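Local coordinates for protein Bd3459 (Bdellovibrio bacteriovorus, PDB 5CEC) that probably acts as a serine-type D-Ala-D-Ala carboxypeptidase or endopeptidase on the cell wall during predation and is bound by the immunity protein Bd3460, at residues Lys241-Ser251 with Val331-Thr342. The protein carries 1 engineered substitution. Sequence-based numbering, arbitrary orientation.
Sequences KTILKRMNNQS and VMAVAAKDKAST. With SO4 (sulfate ion), chain D; SO4 (sulfate ion), chain C.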
loop_
_atom_site.group_PDB
_atom_site.type_symbol
_atom_site.label_atom_id
_atom_site.label_comp_id
_atom_site.label_asym_id
_atom_site.label_seq_id
_atom_site.Cartn_x
_atom_site.Cartn_y
_atom_site.Cartn_z
ATOM N N LYS A 241 -3.615 5.847 14.947
ATOM C CA LYS A 241 -4.326 6.143 13.702
ATOM C C LYS A 241 -3.335 6.490 12.568
ATOM O O LYS A 241 -3.572 6.139 11.426
ATOM C CB LYS A 241 -5.377 7.251 13.898
ATOM C CG LYS A 241 -4.788 8.598 14.298
ATOM C CD LYS A 241 -5.764 9.717 14.579
ATOM C CE LYS A 241 -4.967 10.956 14.935
ATOM N NZ LYS A 241 -5.762 12.200 14.987
ATOM N N THR A 242 -2.296 7.260 12.899
ATOM C CA THR A 242 -1.275 7.665 11.932
ATOM C C THR A 242 -0.457 6.455 11.437
ATOM O O THR A 242 -0.138 6.327 10.246
ATOM C CB THR A 242 -0.367 8.735 12.530
ATOM O OG1 THR A 242 -1.183 9.821 12.961
ATOM C CG2 THR A 242 0.719 9.189 11.567
ATOM N N ILE A 243 -0.056 5.627 12.376
ATOM C CA ILE A 243 0.677 4.392 12.049
ATOM C C ILE A 243 -0.163 3.516 11.112
ATOM O O ILE A 243 0.330 2.969 10.109
ATOM C CB ILE A 243 1.079 3.631 13.334
ATOM C CG1 ILE A 243 2.076 4.485 14.134
ATOM C CG2 ILE A 243 1.643 2.228 12.986
ATOM C CD1 ILE A 243 2.317 3.940 15.524
ATOM N N LEU A 244 -1.441 3.386 11.450
ATOM C CA LEU A 244 -2.383 2.622 10.622
ATOM C C LEU A 244 -2.574 3.238 9.236
ATOM O O LEU A 244 -2.561 2.537 8.225
ATOM C CB LEU A 244 -3.738 2.470 11.326
ATOM C CG LEU A 244 -3.691 1.635 12.600
ATOM C CD1 LEU A 244 -4.966 1.827 13.383
ATOM C CD2 LEU A 244 -3.469 0.159 12.351
ATOM N N LYS A 245 -2.701 4.569 9.197
ATOM C CA LYS A 245 -2.807 5.270 7.912
ATOM C C LYS A 245 -1.589 4.966 7.031
ATOM O O LYS A 245 -1.742 4.652 5.840
ATOM C CB LYS A 245 -2.931 6.779 8.125
ATOM C CG LYS A 245 -3.146 7.596 6.869
ATOM C CD LYS A 245 -4.561 7.577 6.371
ATOM C CE LYS A 245 -4.668 8.286 5.025
ATOM N NZ LYS A 245 -6.061 8.416 4.523
ATOM N N ARG A 246 -0.389 5.074 7.610
ATOM C CA ARG A 246 0.831 4.765 6.841
ATOM C C ARG A 246 0.773 3.310 6.341
ATOM O O ARG A 246 1.017 3.033 5.161
ATOM C CB ARG A 246 2.056 4.991 7.689
ATOM C CG ARG A 246 3.369 4.766 6.977
ATOM C CD ARG A 246 3.561 5.672 5.776
ATOM N NE ARG A 246 4.961 5.724 5.366
ATOM C CZ ARG A 246 5.387 6.206 4.206
ATOM N NH1 ARG A 246 4.549 6.566 3.233
ATOM N NH2 ARG A 246 6.681 6.278 4.009
ATOM N N MET A 247 0.415 2.393 7.251
ATOM C CA MET A 247 0.347 0.967 6.886
ATOM C C MET A 247 -0.607 0.729 5.725
ATOM O O MET A 247 -0.293 -0.024 4.791
ATOM C CB MET A 247 -0.099 0.178 8.099
ATOM C CG MET A 247 -0.297 -1.297 7.816
ATOM S SD MET A 247 -0.964 -2.210 9.237
ATOM C CE MET A 247 -2.641 -1.658 9.258
ATOM N N ASN A 248 -1.800 1.305 5.824
ATOM C CA ASN A 248 -2.843 1.063 4.839
ATOM C C ASN A 248 -2.671 1.885 3.557
ATOM O O ASN A 248 -3.286 1.562 2.544
ATOM C CB ASN A 248 -4.222 1.249 5.460
ATOM C CG ASN A 248 -4.557 0.150 6.426
ATOM O OD1 ASN A 248 -4.160 -1.008 6.205
ATOM N ND2 ASN A 248 -5.256 0.491 7.509
ATOM N N ASN A 249 -1.812 2.911 3.584
ATOM C CA ASN A 249 -1.462 3.622 2.351
ATOM C C ASN A 249 -0.464 2.765 1.547
ATOM O O ASN A 249 -0.654 2.565 0.330
ATOM C CB ASN A 249 -0.791 4.977 2.639
ATOM C CG ASN A 249 -1.758 6.111 2.887
ATOM O OD1 ASN A 249 -2.957 5.990 2.716
ATOM N ND2 ASN A 249 -1.203 7.248 3.316
ATOM N N GLN A 250 0.560 2.278 2.247
ATOM C CA GLN A 250 1.665 1.543 1.611
ATOM C C GLN A 250 1.319 0.083 1.359
ATOM O O GLN A 250 1.927 -0.545 0.515
ATOM C CB GLN A 250 2.879 1.551 2.528
ATOM C CG GLN A 250 3.502 2.896 2.799
ATOM C CD GLN A 250 4.787 2.706 3.531
ATOM O OE1 GLN A 250 4.836 2.076 4.594
ATOM N NE2 GLN A 250 5.857 3.247 2.977
ATOM N N SER A 251 0.402 -0.476 2.149
ATOM C CA SER A 251 0.214 -1.919 2.300
ATOM C C SER A 251 1.453 -2.520 2.991
ATOM O O SER A 251 2.070 -3.474 2.528
ATOM C CB SER A 251 -0.099 -2.616 0.999
ATOM O OG SER A 251 -0.753 -3.845 1.311
ATOM N N VAL A 331 -7.672 6.161 8.849
ATOM C CA VAL A 331 -6.824 4.979 8.926
ATOM C C VAL A 331 -6.655 4.199 7.616
ATOM O O VAL A 331 -5.839 3.291 7.571
ATOM C CB VAL A 331 -7.279 4.001 10.033
ATOM C CG1 VAL A 331 -7.273 4.689 11.400
ATOM C CG2 VAL A 331 -8.633 3.389 9.723
ATOM N N MET A 332 -7.396 4.562 6.583
ATOM C CA MET A 332 -7.376 3.877 5.282
ATOM C C MET A 332 -7.292 4.898 4.170
ATOM O O MET A 332 -7.601 6.083 4.367
ATOM C CB MET A 332 -8.637 3.042 5.039
ATOM C CG MET A 332 -8.675 1.774 5.848
ATOM S SD MET A 332 -10.284 0.965 5.849
ATOM C CE MET A 332 -10.360 0.524 4.125
ATOM N N ALA A 333 -6.754 4.460 3.028
ATOM C CA ALA A 333 -6.406 5.359 1.932
ATOM C C ALA A 333 -7.643 5.819 1.173
ATOM O O ALA A 333 -8.601 5.065 1.002
ATOM C CB ALA A 333 -5.472 4.651 0.986
ATOM N N VAL A 334 -7.582 7.037 0.662
ATOM C CA VAL A 334 -8.651 7.666 -0.105
ATOM C C VAL A 334 -8.235 7.736 -1.576
ATOM O O VAL A 334 -7.173 8.297 -1.938
ATOM C CB VAL A 334 -8.995 9.064 0.430
ATOM C CG1 VAL A 334 -10.115 9.679 -0.384
ATOM C CG2 VAL A 334 -9.396 8.967 1.894
ATOM N N ALA A 335 -9.067 7.124 -2.412
ATOM C CA ALA A 335 -8.793 7.048 -3.844
ATOM C C ALA A 335 -8.521 8.435 -4.433
ATOM O O ALA A 335 -9.308 9.387 -4.209
ATOM C CB ALA A 335 -9.965 6.448 -4.570
ATOM N N ALA A 336 -7.411 8.543 -5.159
ATOM C CA ALA A 336 -6.955 9.752 -5.852
ATOM C C ALA A 336 -6.490 10.892 -4.975
ATOM O O ALA A 336 -5.878 11.805 -5.471
ATOM C CB ALA A 336 -7.973 10.231 -6.882
ATOM N N LYS A 337 -6.818 10.875 -3.700
ATOM C CA LYS A 337 -6.411 11.939 -2.781
ATOM C C LYS A 337 -5.119 11.588 -2.055
ATOM O O LYS A 337 -4.285 12.445 -1.836
ATOM C CB LYS A 337 -7.525 12.183 -1.758
ATOM C CG LYS A 337 -8.835 12.602 -2.402
ATOM C CD LYS A 337 -8.832 14.080 -2.751
ATOM C CE LYS A 337 -9.124 14.933 -1.504
ATOM N NZ LYS A 337 -9.547 16.322 -1.846
ATOM N N ASP A 338 -4.987 10.328 -1.614
ATOM C CA ASP A 338 -3.748 9.851 -0.997
ATOM C C ASP A 338 -2.830 9.389 -2.118
ATOM O O ASP A 338 -2.849 8.238 -2.560
ATOM C CB ASP A 338 -4.026 8.776 0.057
ATOM C CG ASP A 338 -4.707 9.351 1.273
ATOM O OD1 ASP A 338 -4.236 10.446 1.728
ATOM O OD2 ASP A 338 -5.666 8.752 1.770
ATOM N N LYS A 339 -2.059 10.334 -2.636
ATOM C CA LYS A 339 -1.229 10.076 -3.790
ATOM C C LYS A 339 -0.149 9.026 -3.475
ATOM O O LYS A 339 0.257 8.257 -4.381
ATOM C CB LYS A 339 -0.622 11.388 -4.294
ATOM C CG LYS A 339 -1.649 12.423 -4.710
ATOM C CD LYS A 339 -2.610 11.866 -5.729
ATOM C CE LYS A 339 -3.316 12.934 -6.543
ATOM N NZ LYS A 339 -4.179 12.273 -7.572
ATOM N N ALA A 340 0.306 9.014 -2.221
ATOM C CA ALA A 340 1.338 8.107 -1.705
ATOM C C ALA A 340 0.665 6.885 -1.096
ATOM O O ALA A 340 0.940 6.459 0.083
ATOM C CB ALA A 340 2.259 8.789 -0.703
ATOM N N SER A 341 -0.244 6.339 -1.911
ATOM C CA SER A 341 -0.946 5.113 -1.542
ATOM C C SER A 341 -1.203 4.247 -2.750
ATOM O O SER A 341 -1.151 4.672 -3.896
ATOM C CB SER A 341 -2.282 5.405 -0.844
ATOM O OG SER A 341 -3.290 5.689 -1.783
ATOM N N THR A 342 -1.601 3.009 -2.465
ATOM C CA THR A 342 -1.909 2.065 -3.558
ATOM C C THR A 342 -3.194 2.419 -4.312
ATOM O O THR A 342 -3.492 1.815 -5.343
ATOM C CB THR A 342 -2.010 0.628 -3.061
ATOM O OG1 THR A 342 -3.142 0.496 -2.192
ATOM C CG2 THR A 342 -0.752 0.163 -2.344
HETATM S S SO4 D . 7.053 7.659 0.532
HETATM O O1 SO4 D . 7.456 8.591 -0.546
HETATM O O2 SO4 D . 5.573 7.601 0.629
HETATM O O3 SO4 D . 7.662 7.999 1.839
HETATM O O4 SO4 D . 7.483 6.290 0.127
HETATM S S SO4 C . -1.174 -4.437 -2.172
HETATM O O1 SO4 C . -0.048 -3.705 -2.825
HETATM O O2 SO4 C . -1.948 -5.251 -3.122
HETATM O O3 SO4 C . -0.583 -5.248 -1.000
HETATM O O4 SO4 C . -2.061 -3.471 -1.505
HETATM O O HOH W 1 1.794 7.211 2.868
HETATM O O HOH W 2 -6.145 1.675 2.652
HETATM O O HOH W 3 -3.276 -0.081 0.392
HETATM O O HOH W 4 -1.922 10.101 3.153
#
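Polar, largely buried contacts tie helix 240-250 to the 331-342 loop, which includes a weakly bonded strand at about 333-334 beside strand 354-361, in the penicillin-binding-protein fold expected of a peptidase S13 member. Lys245 and Asp338 form a salt bridge. With CG anti to the backbone N (chi1 -176°) and a kink at chi2, the lysine leans outward from the helix, placing NZ 2.8 Å from Asp338 OD2, on the syn side but 33° out of the carboxylate plane. The same NZ bonds to Met332 O at 2.8 Å from above the carbonyl plane; with Ser329 O and Tyr421 OH, four partners surround an ammonium with three hydrogens, so some sharing is implied. Tyr421 OH also bonds to Asp338 OD1, bridging the two charges. OD2 accepts Val334 N on its anti side, which ties the carboxylate to its own loop.

One turn on, Asn248 ND2 donates to Val331 O at 2.9 Å in a nearly straight bond (167° at the hydrogen), with the acceptor in the amide plane. Val331 meanwhile lies alongside Leu244, CB to CB 4.1 Å. Asn249 CB rests 3.4 Å from Ala340 O, while its OD1 lies 3.3 Å from Ala333 CB; its ND2 reaches Ala340 O and Asp338 OD1 through separate waters.

Ser251 leaves the helix with positive phi. Ser70, Lys73, Ser251 and Lys357 match the SxxK, second-hydroxyl and KTG pattern of penicillin-binding proteins, so the contact probably borders the active site. Ser251 OG bonds at 2.7 Å to O3 of a sulfate, probably from the crystallisation liquor, that Ser70 and Thr358 also hold. At this end Thr342 N donates to Asn249 O, 3.0 Å away and in the carbonyl plane.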